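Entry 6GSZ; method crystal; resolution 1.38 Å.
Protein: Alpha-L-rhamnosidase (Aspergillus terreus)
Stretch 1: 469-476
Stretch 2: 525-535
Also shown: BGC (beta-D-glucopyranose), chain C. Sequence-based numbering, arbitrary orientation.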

ATOM      1  N   GLY A 469      -0.375  -8.478  -7.026  1.00  8.89           N
ATOM      2  CA  GLY A 469       0.167  -8.403  -5.654  1.00 10.17           C
ATOM      3  C   GLY A 469       1.404  -9.262  -5.442  1.00 10.27           C
ATOM      4  O   GLY A 469       1.355 -10.272  -4.738  1.00 10.04           O
ATOM      5  N   TRP A 470       2.474  -8.901  -6.155  1.00 10.85           N
ATOM      6  CA  TRP A 470       3.711  -9.690  -6.115  1.00 10.11           C
ATOM      7  C   TRP A 470       4.330  -9.722  -4.700  1.00  9.54           C
ATOM      8  O   TRP A 470       4.616  -8.697  -4.070  1.00 10.83           O
ATOM      9  CB  TRP A 470       4.694  -9.171  -7.148  1.00 10.41           C
ATOM     10  CG  TRP A 470       4.431  -9.696  -8.533  1.00 10.58           C
ATOM     11  CD1 TRP A 470       3.782  -9.067  -9.554  1.00 11.06           C
ATOM     12  CD2 TRP A 470       4.870 -10.957  -9.047  1.00 10.85           C
ATOM     13  NE1 TRP A 470       3.795  -9.862 -10.666  1.00 12.51           N
ATOM     14  CE2 TRP A 470       4.436 -11.038 -10.385  1.00 12.79           C
ATOM     15  CE3 TRP A 470       5.574 -12.016  -8.496  1.00 12.78           C
ATOM     16  CZ2 TRP A 470       4.715 -12.146 -11.174  1.00 13.63           C
ATOM     17  CZ3 TRP A 470       5.852 -13.116  -9.266  1.00 13.32           C
ATOM     18  CH2 TRP A 470       5.403 -13.182 -10.599  1.00 14.27           C
ATOM     19  N   THR A 471       4.491 -10.943  -4.211  1.00  9.63           N
ATOM     20  CA  THR A 471       4.881 -11.185  -2.816  1.00  9.27           C
ATOM     21  C   THR A 471       6.309 -10.723  -2.500  1.00 10.05           C
ATOM     22  O   THR A 471       6.562 -10.138  -1.463  1.00 11.30           O
ATOM     23  CB  THR A 471       4.618 -12.660  -2.500  1.00  9.70           C
ATOM     24  OG1 THR A 471       5.244 -13.513  -3.469  1.00 10.47           O
ATOM     25  CG2 THR A 471       3.137 -12.933  -2.430  1.00 10.33           C
ATOM     26  N   GLY A 472       7.265 -11.024  -3.380  1.00  9.79           N
ATOM     27  CA  GLY A 472       8.633 -10.684  -3.078  1.00 10.32           C
ATOM     28  C   GLY A 472       8.827  -9.178  -2.997  1.00  9.92           C
ATOM     29  O   GLY A 472       9.579  -8.664  -2.145  1.00 11.07           O
ATOM     30  N   ASP A 473       8.172  -8.407  -3.870  1.00 10.96           N
ATOM     31  CA  ASP A 473       8.375  -6.981  -3.938  1.00 10.73           C
ATOM     32  C   ASP A 473       7.957  -6.326  -2.603  1.00 10.51           C
ATOM     33  O   ASP A 473       8.664  -5.455  -2.094  1.00 10.87           O
ATOM     34  CB  ASP A 473       7.598  -6.350  -5.102  1.00 11.11           C
ATOM     35  CG  ASP A 473       7.885  -6.918  -6.478  1.00 12.67           C
ATOM     36  OD1 ASP A 473       7.895  -8.169  -6.598  1.00 13.02           O
ATOM     37  OD2 ASP A 473       8.130  -6.103  -7.401  1.00 13.13           O
ATOM     38  N   ILE A 474       6.800  -6.726  -2.062  1.00 10.35           N
ATOM     39  CA  ILE A 474       6.345  -6.137  -0.817  1.00 10.02           C
ATOM     40  C   ILE A 474       7.193  -6.626   0.359  1.00 10.55           C
ATOM     41  O   ILE A 474       7.395  -5.885   1.303  1.00 10.27           O
ATOM     42  CB  ILE A 474       4.820  -6.262  -0.619  1.00 10.43           C
ATOM     43  CG1 ILE A 474       4.352  -5.497   0.611  1.00 10.16           C
ATOM     44  CG2 ILE A 474       4.368  -7.695  -0.583  1.00 10.57           C
ATOM     45  CD1 ILE A 474       4.665  -3.998   0.579  1.00 11.88           C
ATOM     46  N   HIS A 475       7.702  -7.847   0.280  1.00  9.42           N
ATOM     47  CA  HIS A 475       8.640  -8.312   1.298  1.00  9.33           C
ATOM     48  C   HIS A 475       9.830  -7.340   1.363  1.00 10.64           C
ATOM     49  O   HIS A 475      10.226  -6.874   2.446  1.00 10.63           O
ATOM     50  CB  HIS A 475       9.042  -9.766   1.035  1.00  9.09           C
ATOM     51  CG  HIS A 475       9.895 -10.398   2.093  1.00  9.79           C
ATOM     52  ND1 HIS A 475      10.421 -11.670   1.903  1.00 10.08           N
ATOM     53  CD2 HIS A 475      10.393  -9.947   3.263  1.00 12.44           C
ATOM     54  CE1 HIS A 475      11.183 -11.987   2.959  1.00 11.62           C
ATOM     55  NE2 HIS A 475      11.163 -10.953   3.802  1.00 14.73           N
ATOM     56  N   ALA A 476      10.422  -7.032   0.223  1.00  9.39           N
ATOM     57  CA  ALA A 476      11.581  -6.142   0.163  1.00 10.30           C
ATOM     58  C   ALA A 476      11.256  -4.711   0.602  1.00 10.07           C
ATOM     59  O   ALA A 476      12.071  -4.070   1.279  1.00 11.81           O
ATOM     60  CB  ALA A 476      12.153  -6.118  -1.250  1.00 11.60           C
ATOM     61  N   SER A 525      11.813 -18.960  -2.411  1.00 10.93           N
ATOM     62  CA  SER A 525      12.376 -18.088  -1.377  1.00 11.00           C
ATOM     63  C   SER A 525      12.075 -16.634  -1.736  1.00 10.65           C
ATOM     64  O   SER A 525      11.827 -16.331  -2.911  1.00 11.06           O
ATOM     65  CB  SER A 525      13.860 -18.284  -1.272  1.00 12.25           C
ATOM     66  OG  SER A 525      14.514 -17.768  -2.409  1.00 12.99           O
ATOM     67  N   ILE A 526      12.020 -15.774  -0.720  1.00 10.92           N
ATOM     68  CA  ILE A 526      11.835 -14.303  -0.789  1.00 10.94           C
ATOM     69  C   ILE A 526      10.363 -13.969  -1.074  1.00 10.56           C
ATOM     70  O   ILE A 526       9.757 -13.262  -0.309  1.00 12.13           O
ATOM     71  CB  ILE A 526      12.802 -13.596  -1.758  1.00 11.23           C
ATOM     72  CG1 ILE A 526      14.259 -14.036  -1.523  1.00 11.97           C
ATOM     73  CG2 ILE A 526      12.638 -12.084  -1.631  1.00 13.22           C
ATOM     74  CD1 ILE A 526      15.199 -13.550  -2.577  1.00 14.84           C
ATOM     75  N   TRP A 527       9.870 -14.438  -2.223  1.00 10.51           N
ATOM     76  CA  TRP A 527       8.458 -14.356  -2.621  1.00 10.71           C
ATOM     77  C   TRP A 527       7.631 -15.165  -1.618  1.00 10.17           C
ATOM     78  O   TRP A 527       6.849 -14.562  -0.891  1.00 10.24           O
ATOM     79  CB  TRP A 527       8.336 -14.844  -4.073  1.00 10.96           C
ATOM     80  CG  TRP A 527       8.663 -13.766  -5.065  1.00 11.09           C
ATOM     81  CD1 TRP A 527       7.772 -13.084  -5.842  1.00 12.68           C
ATOM     82  CD2 TRP A 527       9.954 -13.213  -5.401  1.00 11.96           C
ATOM     83  NE1 TRP A 527       8.412 -12.149  -6.600  1.00 13.74           N
ATOM     84  CE2 TRP A 527       9.752 -12.187  -6.336  1.00 12.69           C
ATOM     85  CE3 TRP A 527      11.270 -13.464  -4.986  1.00 13.13           C
ATOM     86  CZ2 TRP A 527      10.790 -11.431  -6.880  1.00 13.89           C
ATOM     87  CZ3 TRP A 527      12.297 -12.703  -5.512  1.00 14.35           C
ATOM     88  CH2 TRP A 527      12.069 -11.703  -6.452  1.00 13.79           C
ATOM     89  N   GLY A 528       7.888 -16.462  -1.458  1.00 10.27           N
ATOM     90  CA  GLY A 528       7.118 -17.208  -0.509  1.00 11.17           C
ATOM     91  C   GLY A 528       7.356 -16.747   0.928  1.00  9.73           C
ATOM     92  O   GLY A 528       6.458 -16.800   1.773  1.00 10.77           O
ATOM     93  N   ASP A 529       8.600 -16.321   1.191  1.00 10.02           N
ATOM     94  CA  ASP A 529       8.985 -15.844   2.514  1.00  9.71           C
ATOM     95  C   ASP A 529       8.217 -14.585   2.926  1.00  9.99           C
ATOM     96  O   ASP A 529       8.285 -14.216   4.099  1.00 10.37           O
ATOM     97  CB  ASP A 529      10.484 -15.622   2.629  1.00 10.24           C
ATOM     98  CG  ASP A 529      11.266 -16.935   2.606  1.00 10.78           C
ATOM     99  OD1 ASP A 529      10.969 -17.804   3.486  1.00 11.78           O
ATOM    100  OD2 ASP A 529      12.168 -17.028   1.741  1.00 11.65           O
ATOM    101  N   ALA A 530       7.496 -13.916   2.005  1.00  9.81           N
ATOM    102  CA  ALA A 530       6.688 -12.774   2.402  1.00  8.76           C
ATOM    103  C   ALA A 530       5.700 -13.087   3.527  1.00  9.10           C
ATOM    104  O   ALA A 530       5.349 -12.167   4.312  1.00 10.17           O
ATOM    105  CB  ALA A 530       5.940 -12.211   1.225  1.00 10.60           C
ATOM    106  N   ILE A 531       5.226 -14.344   3.574  1.00  9.48           N
ATOM    107  CA  ILE A 531       4.219 -14.723   4.575  1.00  9.65           C
ATOM    108  C   ILE A 531       4.801 -14.714   6.010  1.00  9.93           C
ATOM    109  O   ILE A 531       4.024 -14.755   6.977  1.00 10.07           O
ATOM    110  CB  ILE A 531       3.574 -16.077   4.199  1.00 11.09           C
ATOM    111  CG1 ILE A 531       2.236 -16.336   4.886  1.00 14.24           C
ATOM    112  CG2 ILE A 531       4.553 -17.232   4.380  1.00 12.42           C
ATOM    113  CD1 ILE A 531       1.177 -15.397   4.482  1.00 14.49           C
ATOM    114  N   VAL A 532       6.137 -14.685   6.106  1.00  9.42           N
ATOM    115  CA  VAL A 532       6.860 -14.504   7.389  1.00  9.33           C
ATOM    116  C   VAL A 532       7.295 -13.045   7.522  1.00 10.21           C
ATOM    117  O   VAL A 532       7.120 -12.421   8.561  1.00 10.87           O
ATOM    118  CB  VAL A 532       8.083 -15.446   7.492  1.00 10.04           C
ATOM    119  CG1 VAL A 532       8.765 -15.307   8.861  1.00 10.49           C
ATOM    120  CG2 VAL A 532       7.710 -16.901   7.267  1.00 11.95           C
ATOM    121  N   GLY A 533       7.985 -12.570   6.496  1.00  9.94           N
ATOM    122  CA  GLY A 533       8.684 -11.276   6.555  1.00 10.79           C
ATOM    123  C   GLY A 533       7.754 -10.078   6.687  1.00 10.80           C
ATOM    124  O   GLY A 533       8.050  -9.072   7.346  1.00 12.22           O
ATOM    125  N   VAL A 534       6.640 -10.091   5.926  1.00  9.85           N
ATOM    126  CA  VAL A 534       5.734  -8.938   5.969  1.00  9.60           C
ATOM    127  C   VAL A 534       5.094  -8.868   7.366  1.00  9.97           C
ATOM    128  O   VAL A 534       5.108  -7.799   7.973  1.00 10.35           O
ATOM    129  CB  VAL A 534       4.747  -8.871   4.795  1.00  9.83           C
ATOM    130  CG1 VAL A 534       3.840  -7.663   4.905  1.00 11.65           C
ATOM    131  CG2 VAL A 534       5.538  -8.779   3.501  1.00  9.45           C
ATOM    132  N   PRO A 535       4.547  -9.960   7.940  1.00  9.51           N
ATOM    133  CA  PRO A 535       4.122  -9.961   9.351  1.00  9.64           C
ATOM    134  C   PRO A 535       5.208  -9.514  10.345  1.00 10.60           C
ATOM    135  O   PRO A 535       4.901  -8.713  11.258  1.00 10.82           O
ATOM    136  CB  PRO A 535       3.665 -11.403   9.593  1.00 10.05           C
ATOM    137  CG  PRO A 535       3.150 -11.816   8.228  1.00  9.36           C
ATOM    138  CD  PRO A 535       4.180 -11.232   7.283  1.00  9.46           C
TER
HETATM  139  C2  BGC C 968       7.665  -8.355 -10.100  0.70 21.40           C
HETATM  140  C3  BGC C 968       8.604  -9.461  -9.707  0.70 25.42           C
HETATM  141  C4  BGC C 968       8.457 -10.783 -10.426  0.70 26.12           C
HETATM  142  C5  BGC C 968       8.426 -10.434 -11.835  0.70 22.33           C
HETATM  143  C6  BGC C 968       8.332 -11.760 -12.564  0.70 25.89           C
HETATM  144  C1  BGC C 968       7.619  -8.235 -11.613  0.70 26.18           C
HETATM  145  O1  BGC C 968       6.836  -7.107 -11.950  0.70 14.80           O
HETATM  146  O2  BGC C 968       8.239  -7.101  -9.817  0.70 29.23           O
HETATM  147  O3  BGC C 968       8.304  -9.797  -8.459  0.70 14.73           O
HETATM  148  O4  BGC C 968       9.449 -11.800 -10.155  0.70 25.27           O
HETATM  149  O5  BGC C 968       7.372  -9.499 -12.233  0.70 37.28           O
HETATM  150  O6  BGC C 968       8.150 -11.488 -13.958  0.70 26.27           O
HETATM  151  O   HOH W   1       8.617  -7.100   4.634  1.00 13.76           O

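This is a compact, fully buried contact in which the helix beginning at Thr471 packs against a loop and the helix that follows it, held by close glycine-to-tryptophan packing, one strong hydrogen bond and a shared glucose.

The backbones come nearest at Gly472 and Trp527, whose CA atoms lie 3.7 Å apart. Gly472 CA sits 3.5 Å from the centroid of the Trp527 five-membered ring, almost on the ring normal, so its C-H can meet the pi face. Glycine suits the position because an ideal CB would point toward the ring and lie only 2.3 Å from Trp527 CD2.

One turn further along, His475 provides the single direct hydrogen bond between the stretches: ND1 donates to Ile526 O over 2.8 Å, nearly linear and close to the plane of the imidazole. With chi1 near 180° (t), the ring lies along the second stretch, reaching Gly533, where His475 NE2 is 3.7 Å from Gly533 CA. A side chain on Gly533 would have no room, since its ideal CB would fall 2.2 Å from His475 NE2. Ile526 is also tied within its own stretch, Ile526 N donating to Asp529 OD2 at 2.8 Å.

Two apolar side chains add to the packing. The small methyl of Ala530 lets its CB come within 3.5 Å of Thr471 O, and Val534, a compact branched residue, brings CG2 to 3.8 Å from His475 CA.

At the other end, Trp470 and Trp527 meet rim to rim with nearly perpendicular planes, Trp470 CE3 lying 3.4 Å from Trp527 NE1. Glucose joins the stretches here: its O3 donates to Asp473 OD1 at 2.5 Å and accepts from Trp527 NE1 at 3.0 Å, while its O2 donates to Asp473 OD2 at 2.6 Å. The carboxylate thus takes two sugar hydroxyls, and the indole N-H of Trp527 supplies a donor to O3 from the second stretch.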